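Local coordinates for uncharacterized protein (Staphylococcus aureus subsp. aureus, PDB 4H0A) that is of unknown function but belongs to the CAP family of cysteine-rich secretory proteins, joining a CAP-associated N-terminal region to a CAP domain, at residues G108-E113 with S163-S168; S92-G97 with N214-L219; N116-N121 with T146-G151; V100-L105 with V169-K174; N78-V83 with Y210-E215. One frame throughout, in Å; residues are numbered along the deposited sequence. Where two conformers were deposited one is given.

Interaction 1. Residues G108-E113 with S163-S168; sequences GQHSAE and SKKVLS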
# COMPACT_ATOMS: atom_id res chain seq x y z
N GLY A 108 -2.62 15.13 5.33
CA GLY A 108 -2.29 16.47 4.84
C GLY A 108 -1.41 17.29 5.76
O GLY A 108 -0.99 18.38 5.37
N GLN A 109 -1.10 16.82 6.99
CA GLN A 109 -0.23 17.59 7.88
C GLN A 109 1.20 17.55 7.38
O GLN A 109 1.57 16.59 6.69
CB GLN A 109 -0.30 17.07 9.33
CG GLN A 109 0.49 15.80 9.61
CD GLN A 109 0.49 15.49 11.07
OE1 GLN A 109 -0.27 14.66 11.55
NE2 GLN A 109 1.33 16.17 11.82
N HIS A 110 2.03 18.52 7.80
CA HIS A 110 3.45 18.50 7.45
C HIS A 110 4.11 17.34 8.17
O HIS A 110 3.93 17.20 9.38
CB HIS A 110 4.14 19.83 7.84
CG HIS A 110 3.62 21.00 7.07
ND1 HIS A 110 3.67 21.04 5.69
CD2 HIS A 110 3.06 22.15 7.52
CE1 HIS A 110 3.12 22.19 5.34
NE2 HIS A 110 2.74 22.89 6.42
N SER A 111 4.85 16.49 7.45
CA SER A 111 5.49 15.32 8.06
C SER A 111 6.58 15.73 9.08
O SER A 111 6.81 14.99 10.03
CB SER A 111 6.08 14.40 7.00
OG SER A 111 7.30 14.91 6.48
N ALA A 112 7.23 16.90 8.92
CA ALA A 112 8.25 17.37 9.88
C ALA A 112 7.67 17.64 11.29
O ALA A 112 8.41 17.55 12.27
CB ALA A 112 8.92 18.63 9.35
N GLU A 113 6.37 17.99 11.37
CA GLU A 113 5.63 18.25 12.62
C GLU A 113 5.44 16.96 13.48
O GLU A 113 5.16 17.07 14.67
CB GLU A 113 4.25 18.84 12.25
CG GLU A 113 3.39 19.35 13.40
CD GLU A 113 2.07 19.92 12.90
OE1 GLU A 113 2.08 21.06 12.38
OE2 GLU A 113 1.04 19.23 13.01
N SER A 163 5.99 16.90 -1.51
CA SER A 163 5.24 17.84 -0.66
C SER A 163 5.58 17.71 0.83
O SER A 163 5.32 18.66 1.57
CB SER A 163 3.73 17.67 -0.86
OG SER A 163 3.28 16.36 -0.55
N LYS A 164 6.14 16.57 1.28
CA LYS A 164 6.48 16.31 2.68
C LYS A 164 5.23 16.35 3.58
O LYS A 164 5.33 16.69 4.75
CB LYS A 164 7.58 17.28 3.17
CG LYS A 164 8.79 17.29 2.24
CD LYS A 164 10.07 17.73 2.94
CE LYS A 164 11.26 17.71 2.02
NZ LYS A 164 12.53 17.94 2.75
N LYS A 165 4.07 15.92 3.05
CA LYS A 165 2.82 15.88 3.79
C LYS A 165 2.37 14.44 3.99
O LYS A 165 2.67 13.61 3.14
CB LYS A 165 1.73 16.67 3.05
CG LYS A 165 2.01 18.16 2.98
CD LYS A 165 0.86 18.92 2.33
CE LYS A 165 1.08 20.42 2.37
NZ LYS A 165 -0.15 21.16 1.99
N VAL A 166 1.61 14.17 5.07
CA VAL A 166 1.09 12.83 5.36
C VAL A 166 0.02 12.46 4.32
O VAL A 166 -0.95 13.20 4.13
CB VAL A 166 0.54 12.73 6.81
CG1 VAL A 166 -0.16 11.37 7.03
CG2 VAL A 166 1.65 12.94 7.83
N LEU A 167 0.22 11.31 3.65
CA LEU A 167 -0.69 10.81 2.61
C LEU A 167 -1.67 9.80 3.16
O LEU A 167 -2.83 9.76 2.73
CB LEU A 167 0.13 10.14 1.50
CG LEU A 167 1.14 11.02 0.77
CD1 LEU A 167 2.11 10.17 -0.02
CD2 LEU A 167 0.43 12.04 -0.13
N SER A 168 -1.18 8.94 4.04
CA SER A 168 -1.98 7.85 4.58
C SER A 168 -1.32 7.31 5.83
O SER A 168 -0.15 7.61 6.09
CB SER A 168 -2.10 6.74 3.52
OG SER A 168 -0.83 6.33 3.05
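Three backbone hydrogen bonds tie 108-113 to 163-168, with a single bridge at His110 and Lys165, whose CA atoms lie 4.5 Å apart. Gly108 N gives its hydrogen to Val166 O, and Val166 N returns one to Gln109 O at 2.9 Å. That same carbonyl oxygen also takes a CA-H...O contact from Lys165 CA, so two donors share it. The straightest bond, 170° at the hydrogen, runs from Ser111 N to Lys164 O over 2.7 Å. Ser111 OG, held between its own backbone N and carbonyl carbon (chi1 77°), adds a weak bond to this oxygen, which is therefore gripped twice by one residue. Gly108 has a positive phi that suits glycine. The aliphatic part of Lys165 runs past it, with CD 3.6 Å from Gly108 O, and continues beside the His110 ring, CE meeting CE1 at 4.0 Å. The two side chains point the same way from an exposed surface. On the buried side, Gln109 CG rests on Val166 CG2 at 3.6 Å, while the Gln109 amide turns back within its own loop, OE1 accepting from Lys106 N. Ile114 touches both Gln109 and Val166. The long loop after strand 89-96 is thus pinned to the start of strand 166-172, just before the classic beta bulge that Leu167 and Ser168 form opposite Tyr158.

Interaction 2. Residues S92-G97 with N214-L219; sequences SVYATG and NEMRKL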
# COMPACT_ATOMS: atom_id res chain seq x y z
N SER A 92 -4.95 -4.69 11.58
CA SER A 92 -4.37 -3.62 10.79
C SER A 92 -5.43 -2.80 10.12
O SER A 92 -6.47 -3.35 9.73
CB SER A 92 -3.46 -4.22 9.72
OG SER A 92 -2.90 -3.21 8.89
N VAL A 93 -5.17 -1.49 9.96
CA VAL A 93 -6.07 -0.59 9.25
C VAL A 93 -5.25 0.37 8.43
O VAL A 93 -4.55 1.20 9.01
CB VAL A 93 -7.06 0.20 10.15
CG1 VAL A 93 -7.99 1.08 9.30
CG2 VAL A 93 -7.89 -0.74 11.02
N TYR A 94 -5.32 0.28 7.10
CA TYR A 94 -4.72 1.26 6.20
C TYR A 94 -5.80 2.31 5.98
O TYR A 94 -6.92 1.93 5.65
CB TYR A 94 -4.27 0.59 4.88
CG TYR A 94 -3.91 1.60 3.82
CD1 TYR A 94 -2.67 2.22 3.81
CD2 TYR A 94 -4.85 2.02 2.88
CE1 TYR A 94 -2.34 3.19 2.86
CE2 TYR A 94 -4.55 3.00 1.94
CZ TYR A 94 -3.29 3.59 1.94
OH TYR A 94 -3.01 4.55 1.01
N ALA A 95 -5.53 3.60 6.21
CA ALA A 95 -6.57 4.62 6.05
C ALA A 95 -6.08 5.81 5.27
O ALA A 95 -4.96 6.27 5.48
CB ALA A 95 -7.04 5.10 7.42
N THR A 96 -6.92 6.35 4.38
CA THR A 96 -6.60 7.58 3.66
C THR A 96 -7.90 8.26 3.24
O THR A 96 -8.97 7.66 3.37
CB THR A 96 -5.65 7.31 2.48
OG1 THR A 96 -5.16 8.56 1.99
CG2 THR A 96 -6.30 6.50 1.36
N GLY A 97 -7.79 9.48 2.77
CA GLY A 97 -8.94 10.23 2.27
C GLY A 97 -9.09 11.60 2.90
O GLY A 97 -8.34 11.97 3.80
N ASN A 214 -5.85 5.55 -7.20
CA ASN A 214 -6.84 6.62 -7.35
C ASN A 214 -6.99 7.43 -6.05
O ASN A 214 -7.22 8.63 -6.15
CB ASN A 214 -8.19 6.07 -7.86
CG ASN A 214 -8.18 5.84 -9.36
OD1 ASN A 214 -7.39 6.44 -10.10
ND2 ASN A 214 -9.05 4.97 -9.86
N GLU A 215 -6.80 6.83 -4.86
CA GLU A 215 -6.82 7.61 -3.61
C GLU A 215 -5.66 8.60 -3.58
O GLU A 215 -5.85 9.75 -3.19
CB GLU A 215 -6.74 6.70 -2.37
CG GLU A 215 -8.00 5.89 -2.11
CD GLU A 215 -9.26 6.71 -1.94
OE1 GLU A 215 -9.22 7.75 -1.25
OE2 GLU A 215 -10.30 6.31 -2.52
N MSE A 216 -4.47 8.18 -4.05
CA MSE A 216 -3.29 9.05 -4.11
C MSE A 216 -3.53 10.18 -5.10
O MSE A 216 -3.21 11.33 -4.80
CB MSE A 216 -2.03 8.25 -4.49
CG MSE A 216 -1.62 7.21 -3.44
SE MSE A 216 -1.13 7.99 -1.73
CE MSE A 216 -2.91 7.72 -0.74
N ARG A 217 -4.13 9.86 -6.25
CA ARG A 217 -4.48 10.89 -7.25
C ARG A 217 -5.50 11.88 -6.68
O ARG A 217 -5.35 13.09 -6.88
CB ARG A 217 -5.03 10.22 -8.53
CG ARG A 217 -3.95 9.52 -9.35
CD ARG A 217 -4.54 8.90 -10.59
NE ARG A 217 -5.04 9.91 -11.53
CZ ARG A 217 -4.29 10.58 -12.41
NH1 ARG A 217 -2.98 10.36 -12.50
NH2 ARG A 217 -4.85 11.48 -13.21
N LYS A 218 -6.54 11.39 -5.95
CA LYS A 218 -7.56 12.27 -5.36
C LYS A 218 -6.95 13.24 -4.33
O LYS A 218 -7.37 14.39 -4.30
CB LYS A 218 -8.72 11.48 -4.71
CG LYS A 218 -9.74 10.96 -5.73
CD LYS A 218 -10.94 10.27 -5.08
CE LYS A 218 -10.59 8.97 -4.40
NZ LYS A 218 -11.82 8.22 -4.00
N LEU A 219 -5.94 12.81 -3.54
CA LEU A 219 -5.30 13.73 -2.58
C LEU A 219 -4.63 14.92 -3.27
O LEU A 219 -4.55 15.99 -2.67
CB LEU A 219 -4.25 13.03 -1.71
CG LEU A 219 -4.77 12.02 -0.70
CD1 LEU A 219 -3.61 11.31 -0.03
CD2 LEU A 219 -5.64 12.70 0.35
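Thr96 sets its CG2 methyl over the aliphatic part of Glu215, 3.8 Å from CB, and turns OG1 toward the next turn of the helix. With OG1 anti to the backbone N (chi1 -169°), the hydroxyl lies beside two hydrocarbon groups, Met216 CE at 3.6 Å and Leu219 CD1 at 3.7 Å. Neither is a polar partner; that role falls to Leu167 O on the neighbouring strand, to which OG1 is hydrogen-bonded. Met216 is a selenomethionine whose chain folds at chi2 and chi3, and its CE also meets Tyr94 OH, tip to tip, at 3.6 Å. One methyl therefore touches the hydroxyls of both Tyr94 and Thr96. No hydrogen bond links the two segments. The carboxylate of Glu215 is engaged within the helix instead, OE2 receiving Lys218 NZ at 2.9 Å in a salt bridge that approaches from above the carboxylate plane. Beyond the segments, Ile286 of helix 282-290 also packs on Met216. The axes of strand 92-96 and helix 214-219 pass 10.5 Å apart at 33°, spacing ordinary for a helix laid on a sheet. This helix-on-sheet packing is an interface between regions, with helix 201-219 of the CAP part lying against the antiparallel sheet of the N-terminal part.

Interaction 3. Residues N116-N121 with T146-G151; sequences NHTSIN and TLIKYG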
# COMPACT_ATOMS: atom_id res chain seq x y z
N ASN A 116 8.44 16.62 16.18
CA ASN A 116 8.63 17.65 17.22
C ASN A 116 8.18 17.20 18.63
O ASN A 116 8.77 17.67 19.61
CB ASN A 116 7.94 18.98 16.87
CG ASN A 116 6.45 19.00 16.82
OD1 ASN A 116 5.76 18.00 17.09
ND2 ASN A 116 5.90 20.16 16.45
N HIS A 117 7.16 16.33 18.72
CA HIS A 117 6.64 15.87 20.01
C HIS A 117 6.33 14.36 20.03
O HIS A 117 5.47 13.94 20.81
CB HIS A 117 5.36 16.67 20.36
N THR A 118 7.02 13.54 19.20
CA THR A 118 6.77 12.09 19.13
C THR A 118 8.07 11.28 19.21
O THR A 118 9.01 11.53 18.45
CB THR A 118 6.02 11.72 17.83
OG1 THR A 118 4.95 12.65 17.63
CG2 THR A 118 5.44 10.31 17.85
N SER A 119 8.09 10.27 20.08
CA SER A 119 9.24 9.37 20.24
C SER A 119 9.35 8.44 19.03
O SER A 119 8.40 7.72 18.74
CB SER A 119 9.08 8.54 21.52
OG SER A 119 10.10 7.57 21.68
N ILE A 120 10.47 8.52 18.30
CA ILE A 120 10.70 7.65 17.13
C ILE A 120 12.01 6.90 17.38
O ILE A 120 12.99 7.53 17.77
CB ILE A 120 10.69 8.43 15.78
CG1 ILE A 120 9.24 8.60 15.25
CG2 ILE A 120 11.54 7.72 14.69
CD1 ILE A 120 8.47 9.78 15.76
N ASN A 121 12.01 5.57 17.16
CA ASN A 121 13.19 4.74 17.35
C ASN A 121 13.75 4.34 15.98
O ASN A 121 13.02 3.80 15.17
CB ASN A 121 12.83 3.50 18.19
CG ASN A 121 12.19 3.84 19.52
OD1 ASN A 121 12.55 4.82 20.19
ND2 ASN A 121 11.21 3.05 19.94
N THR A 146 7.62 6.44 8.19
CA THR A 146 7.95 6.43 9.61
C THR A 146 7.20 5.36 10.38
O THR A 146 5.98 5.30 10.29
CB THR A 146 7.65 7.80 10.24
OG1 THR A 146 7.98 8.80 9.28
CG2 THR A 146 8.43 8.02 11.54
N LEU A 147 7.93 4.53 11.14
CA LEU A 147 7.34 3.50 12.00
C LEU A 147 7.29 4.09 13.40
O LEU A 147 8.34 4.46 13.93
CB LEU A 147 8.17 2.22 11.97
CG LEU A 147 7.64 1.04 12.80
CD1 LEU A 147 6.22 0.63 12.35
CD2 LEU A 147 8.56 -0.16 12.69
N ILE A 148 6.09 4.25 13.97
CA ILE A 148 5.92 4.87 15.30
C ILE A 148 5.21 3.90 16.21
O ILE A 148 4.22 3.32 15.79
CB ILE A 148 5.14 6.21 15.21
CG1 ILE A 148 5.73 7.15 14.13
CG2 ILE A 148 5.11 6.91 16.58
CD1 ILE A 148 4.93 8.41 13.84
N LYS A 149 5.68 3.76 17.47
CA LYS A 149 5.00 2.89 18.42
C LYS A 149 4.05 3.75 19.24
O LYS A 149 4.49 4.72 19.85
CB LYS A 149 6.02 2.16 19.32
CG LYS A 149 5.40 1.05 20.16
CD LYS A 149 6.45 0.24 20.91
CE LYS A 149 5.83 -0.81 21.80
NZ LYS A 149 6.86 -1.70 22.40
N TYR A 150 2.75 3.43 19.21
CA TYR A 150 1.70 4.11 19.98
C TYR A 150 1.14 3.10 20.95
O TYR A 150 0.40 2.20 20.52
CB TYR A 150 0.60 4.66 19.07
CG TYR A 150 1.04 5.85 18.24
CD1 TYR A 150 1.34 7.07 18.83
CD2 TYR A 150 1.11 5.76 16.85
CE1 TYR A 150 1.75 8.16 18.07
CE2 TYR A 150 1.48 6.86 16.08
CZ TYR A 150 1.79 8.06 16.69
OH TYR A 150 2.17 9.15 15.94
N GLY A 151 1.51 3.20 22.22
CA GLY A 151 1.09 2.22 23.20
C GLY A 151 1.68 0.87 22.84
O GLY A 151 2.90 0.79 22.63
O HOH W 1 2.13 11.66 17.97
O HOH W 2 9.02 4.56 17.51
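Thr146 begins the contact with its CG2 methyl, which meets Ile120 CG1 at 3.8 Å, the two side chains crossing at about a right angle; its hydroxyl turns back to Leu142 O in the preceding helix. Leu147 adds little here beyond its carbonyl oxygen, which lies near the same Ile120 carbon. Ile148 does more, because its branches serve two neighbours. CG1, beside the backbone N, faces Ile120 CG1 at 4.0 Å, whereas CG2, anti to the backbone N, reaches Thr118 CG2 at 3.6 Å. Lys149 contributes through its backbone: a water accepts from Asn121 N at 3.2 Å and, in longer weak bonds, accepts from Lys149 N and donates to Ser119 O. Tyr150 closes the row. Its hydroxyl lies 4.0 Å from Thr118 CG2, and one ring face carries Ile148 CG2, displaced toward the rim. A second water, in the plane of the ring at its edge, donates to Thr118 OG1 at 3.0 Å and is hydrogen-bonded to Tyr150 OH; Thr118 OG1 is bonded to Ile114 O as well. No direct hydrogen bond joins the segments, although Asn34 links them through Ser119 N and Lys149 O. This is a loop laid along an edge strand: residues 116-121 follow 145-150, an edge strand of the antiparallel sheet, through apolar side-chain contacts and bridging water instead of continuing the sheet.

Interaction 4. Residues V100-L105 with V169-K174; sequences VNVSPL and VRFLTK. With EDO (1,2-ethanediol), chain C.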
# COMPACT_ATOMS: atom_id res chain seq x y z
N VAL A 100 -10.83 11.11 7.31
CA VAL A 100 -10.50 9.94 8.11
C VAL A 100 -9.83 10.45 9.37
O VAL A 100 -9.14 11.47 9.34
CB VAL A 100 -9.63 8.85 7.41
CG1 VAL A 100 -10.38 8.24 6.22
CG2 VAL A 100 -8.26 9.37 6.99
N ASN A 101 -10.06 9.75 10.48
CA ASN A 101 -9.48 10.11 11.75
C ASN A 101 -8.31 9.15 12.01
O ASN A 101 -8.52 8.00 12.38
CB ASN A 101 -10.56 10.05 12.83
CG ASN A 101 -10.10 10.55 14.17
OD1 ASN A 101 -8.91 10.56 14.50
ND2 ASN A 101 -11.04 10.94 15.01
N VAL A 102 -7.08 9.64 11.80
CA VAL A 102 -5.85 8.87 12.01
C VAL A 102 -5.07 9.49 13.19
O VAL A 102 -3.84 9.49 13.20
CB VAL A 102 -4.99 8.74 10.72
CG1 VAL A 102 -5.64 7.77 9.73
CG2 VAL A 102 -4.74 10.10 10.05
N SER A 103 -5.81 9.97 14.24
CA SER A 103 -5.21 10.61 15.41
C SER A 103 -4.13 9.71 16.04
O SER A 103 -4.28 8.49 16.01
CB SER A 103 -6.27 10.95 16.46
OG SER A 103 -7.14 11.94 15.97
N PRO A 104 -3.01 10.27 16.52
CA PRO A 104 -2.68 11.71 16.66
C PRO A 104 -2.23 12.39 15.37
O PRO A 104 -1.91 13.57 15.39
CB PRO A 104 -1.55 11.70 17.70
CG PRO A 104 -0.85 10.41 17.45
CD PRO A 104 -1.94 9.43 17.10
N LEU A 105 -2.23 11.66 14.24
CA LEU A 105 -1.81 12.22 12.96
C LEU A 105 -3.01 12.81 12.22
O LEU A 105 -4.14 12.69 12.69
CB LEU A 105 -1.14 11.11 12.12
CG LEU A 105 0.02 10.42 12.86
CD1 LEU A 105 0.26 9.07 12.36
CD2 LEU A 105 1.28 11.25 12.79
N VAL A 169 -2.06 6.56 6.64
CA VAL A 169 -1.52 5.96 7.86
C VAL A 169 -2.01 4.53 7.95
O VAL A 169 -3.18 4.27 7.66
CB VAL A 169 -1.91 6.73 9.15
CG1 VAL A 169 -1.31 6.07 10.40
CG2 VAL A 169 -1.49 8.20 9.06
N ARG A 170 -1.14 3.61 8.37
CA ARG A 170 -1.54 2.24 8.62
C ARG A 170 -1.24 1.94 10.07
O ARG A 170 -0.07 1.98 10.46
CB ARG A 170 -0.85 1.20 7.71
CG ARG A 170 -1.13 -0.25 8.16
CD ARG A 170 -0.97 -1.24 7.03
NE ARG A 170 0.41 -1.31 6.55
CZ ARG A 170 0.79 -1.91 5.43
NH1 ARG A 170 -0.10 -2.53 4.67
NH2 ARG A 170 2.07 -1.90 5.07
N PHE A 171 -2.29 1.69 10.88
CA PHE A 171 -2.11 1.27 12.27
C PHE A 171 -2.10 -0.24 12.25
O PHE A 171 -2.98 -0.81 11.60
CB PHE A 171 -3.20 1.83 13.18
CG PHE A 171 -3.05 3.30 13.47
CD1 PHE A 171 -3.68 4.25 12.68
CD2 PHE A 171 -2.35 3.74 14.59
CE1 PHE A 171 -3.58 5.61 12.97
CE2 PHE A 171 -2.26 5.10 14.89
CZ PHE A 171 -2.87 6.02 14.07
N LEU A 172 -1.14 -0.89 12.92
CA LEU A 172 -1.09 -2.36 12.88
C LEU A 172 -0.36 -2.94 14.08
O LEU A 172 0.40 -2.25 14.76
CB LEU A 172 -0.46 -2.87 11.57
CG LEU A 172 1.08 -2.75 11.37
CD1 LEU A 172 1.46 -3.27 9.99
CD2 LEU A 172 1.57 -1.31 11.52
N THR A 173 -0.60 -4.24 14.33
CA THR A 173 0.05 -4.94 15.43
C THR A 173 1.44 -5.39 15.02
O THR A 173 1.75 -5.47 13.84
CB THR A 173 -0.78 -6.15 15.87
OG1 THR A 173 -0.80 -7.10 14.81
CG2 THR A 173 -2.19 -5.78 16.28
N LYS A 174 2.26 -5.74 16.01
CA LYS A 174 3.60 -6.27 15.75
C LYS A 174 3.56 -7.59 14.92
O LYS A 174 4.45 -7.80 14.09
CB LYS A 174 4.35 -6.49 17.07
CG LYS A 174 3.72 -7.47 18.06
CD LYS A 174 4.46 -7.39 19.41
CE LYS A 174 3.82 -8.23 20.48
NZ LYS A 174 4.03 -9.68 20.26
C1 EDO C . -3.19 -3.62 3.52
O1 EDO C . -3.06 -2.82 4.68
C2 EDO C . -3.23 -5.07 4.05
O2 EDO C . -3.31 -5.99 2.98
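Val102 and Val169 point toward each other and interlock obliquely. Val102 CG2 meets Val169 CG2 at 3.9 Å, and Val102 CG1 lies equally near Val169 CB. Leu105 comes to the same valine from further along the loop, its CD1 touching both methyls, the nearer being Val169 CG2 at 3.8 Å. Val169 CG2, anti to the carbonyl carbon with CG1 anti to the backbone N (chi1 -179°), is thus the methyl that both loop side chains share. Phe171, two residues on and on the same face of the strand, turns the far end of its ring to the loop backbone. Val102 O lies in the ring plane at the edge, 3.7 Å from CZ, and Ser103 O approaches the same carbon obliquely at 3.4 Å. Such an edge would offer polarised C-H groups to the carbonyl oxygens. The loop is thereby folded over one face of the antiparallel sheet of the CAP-associated N-terminal region, where Ala95, Val157 and Tyr150 extend the apolar layer. Its bend is shaped by an Asx turn: Asn101 OD1 accepts from Ser103 N and, at 2.7 Å, from Ser103 OG. A cis peptide precedes Pro104, and Leu105 N is bonded back to Val102 O. Arg170 points to the other face of the strand, where NH1 donates to O1 of an ethanediol at 3.0 Å and also forms a salt bridge with Asp281.

Interaction 5. Residues N78-V83 with Y210-E215; sequences NSYYIV and YEVTNE. With EDO (1,2-ethanediol), chain E.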
# COMPACT_ATOMS: atom_id res chain seq x y z
N ASN A 78 -15.30 10.30 0.89
CA ASN A 78 -14.33 10.97 1.75
C ASN A 78 -13.42 10.05 2.56
O ASN A 78 -12.59 10.55 3.32
CB ASN A 78 -15.06 11.89 2.73
CG ASN A 78 -15.99 12.85 2.03
OD1 ASN A 78 -15.61 13.52 1.06
ND2 ASN A 78 -17.24 12.93 2.48
N SER A 79 -13.52 8.73 2.39
CA SER A 79 -12.67 7.84 3.17
C SER A 79 -12.39 6.54 2.45
O SER A 79 -13.16 6.12 1.58
CB SER A 79 -13.33 7.54 4.51
OG SER A 79 -14.58 6.91 4.32
N TYR A 80 -11.27 5.91 2.82
CA TYR A 80 -10.86 4.64 2.25
C TYR A 80 -10.13 3.84 3.31
O TYR A 80 -9.13 4.33 3.84
CB TYR A 80 -9.97 4.88 1.02
CG TYR A 80 -9.56 3.60 0.34
CD1 TYR A 80 -10.41 2.96 -0.56
CD2 TYR A 80 -8.36 2.97 0.66
CE1 TYR A 80 -10.08 1.74 -1.13
CE2 TYR A 80 -8.00 1.75 0.07
CZ TYR A 80 -8.87 1.14 -0.82
OH TYR A 80 -8.49 -0.04 -1.41
N TYR A 81 -10.62 2.63 3.63
CA TYR A 81 -10.01 1.77 4.64
C TYR A 81 -9.78 0.36 4.13
O TYR A 81 -10.71 -0.23 3.57
CB TYR A 81 -10.91 1.67 5.87
CG TYR A 81 -11.40 2.99 6.43
CD1 TYR A 81 -10.59 3.76 7.26
CD2 TYR A 81 -12.69 3.43 6.19
CE1 TYR A 81 -11.05 4.94 7.83
CE2 TYR A 81 -13.17 4.61 6.76
CZ TYR A 81 -12.34 5.36 7.58
OH TYR A 81 -12.80 6.52 8.17
N ILE A 82 -8.58 -0.20 4.35
CA ILE A 82 -8.29 -1.61 4.13
C ILE A 82 -8.06 -2.14 5.53
O ILE A 82 -7.05 -1.78 6.17
CB ILE A 82 -7.11 -1.96 3.18
CG1 ILE A 82 -7.33 -1.34 1.79
CG2 ILE A 82 -6.98 -3.52 3.09
CD1 ILE A 82 -6.06 -1.39 0.89
N VAL A 83 -9.01 -2.93 6.04
CA VAL A 83 -8.97 -3.47 7.40
C VAL A 83 -8.61 -4.94 7.35
O VAL A 83 -9.36 -5.71 6.76
CB VAL A 83 -10.36 -3.25 8.07
CG1 VAL A 83 -10.37 -3.79 9.49
CG2 VAL A 83 -10.76 -1.77 8.03
N TYR A 210 -5.47 -0.54 -7.99
CA TYR A 210 -6.25 0.49 -8.69
C TYR A 210 -6.82 1.50 -7.72
O TYR A 210 -6.75 2.71 -7.96
CB TYR A 210 -7.44 -0.14 -9.46
CG TYR A 210 -7.10 -1.07 -10.61
CD1 TYR A 210 -6.06 -0.79 -11.49
CD2 TYR A 210 -7.92 -2.16 -10.91
CE1 TYR A 210 -5.80 -1.60 -12.60
CE2 TYR A 210 -7.69 -2.96 -12.03
CZ TYR A 210 -6.63 -2.67 -12.88
OH TYR A 210 -6.35 -3.48 -13.96
N GLU A 211 -7.44 1.01 -6.64
CA GLU A 211 -8.10 1.89 -5.66
C GLU A 211 -7.11 2.79 -4.94
O GLU A 211 -7.38 3.98 -4.82
CB GLU A 211 -8.85 1.06 -4.61
CG GLU A 211 -10.11 0.42 -5.17
CD GLU A 211 -10.80 -0.54 -4.23
OE1 GLU A 211 -10.20 -0.94 -3.21
OE2 GLU A 211 -11.97 -0.89 -4.52
N VAL A 212 -5.98 2.24 -4.46
CA VAL A 212 -4.99 3.06 -3.74
C VAL A 212 -4.35 4.07 -4.71
O VAL A 212 -4.08 5.20 -4.31
CB VAL A 212 -3.94 2.22 -2.99
CG1 VAL A 212 -2.87 3.14 -2.38
CG2 VAL A 212 -4.60 1.38 -1.90
N THR A 213 -4.13 3.68 -5.98
CA THR A 213 -3.60 4.62 -6.98
C THR A 213 -4.54 5.81 -7.12
O THR A 213 -4.09 6.95 -7.14
CB THR A 213 -3.41 3.92 -8.34
OG1 THR A 213 -2.34 2.99 -8.22
CG2 THR A 213 -3.14 4.91 -9.49
N ASN A 214 -5.85 5.55 -7.20
CA ASN A 214 -6.84 6.62 -7.35
C ASN A 214 -6.99 7.43 -6.05
O ASN A 214 -7.22 8.63 -6.15
CB ASN A 214 -8.19 6.07 -7.86
CG ASN A 214 -8.18 5.84 -9.36
OD1 ASN A 214 -7.39 6.44 -10.10
ND2 ASN A 214 -9.05 4.97 -9.86
N GLU A 215 -6.80 6.83 -4.86
CA GLU A 215 -6.82 7.61 -3.61
C GLU A 215 -5.66 8.60 -3.58
O GLU A 215 -5.85 9.75 -3.19
CB GLU A 215 -6.74 6.70 -2.37
CG GLU A 215 -8.00 5.89 -2.11
CD GLU A 215 -9.26 6.71 -1.94
OE1 GLU A 215 -9.22 7.75 -1.25
OE2 GLU A 215 -10.30 6.31 -2.52
C1 EDO E . -18.23 3.93 4.87
O1 EDO E . -18.22 2.87 3.94
C2 EDO E . -16.80 4.16 5.38
O2 EDO E . -16.81 5.32 6.19
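Tyr80 has CG anti to the backbone N (chi1 -177°) and Glu211 has CD anti to its CA, torsions that start the ring off toward the helix and carry the carboxyl carbon toward the strand. Tyr80 OH donates to Glu211 OE1 at 2.6 Å, meeting it on the anti side, somewhat out of the carboxylate plane. Ring and carboxylate stand 80° apart, with OE1 in the plane of the ring at its edge. This oxygen also bears a salt bridge from Arg61, and OE2 one from Lys75, so the buried phenol joins a charged cluster. The Glu215 carboxylate, paired with Lys218, is nearly parallel to the ring but sits beside Tyr80 CB; its CG makes an off-centre CH-pi contact 4.2 Å from the ring centroid. Val212 CG2 touches both Tyr80 CE2, at 3.9 Å, and Ile82 CD1, at 4.2 Å. Strand 79-83 and helix 210-215 run at 144°, a helix-on-sheet interface that joins the N-terminal sheet to the CAP part.

In the fold
Interactions 2, 4 and 5 are buried; 2 and 5 lie together, their centres 4 Å apart: both set helix 201-219 against adjoining strands of one sheet and share Glu215. They join the two family regions, interaction 2 by apolar contact and interaction 5 with a phenol-carboxylate hydrogen bond added. Interactions 1, 3 and 4 stay within the N-terminal region and fasten successive parts of one long loop to that sheet. Interaction 4 is apolar, interaction 1 partly buried and backbone-bonded, and interaction 3 partly buried with water bridges. Strand 166-172 serves interactions 1 and 4, and its Leu167 O receives Thr96 OG1 of interaction 2. Tyr150 connects interactions 3 and 4.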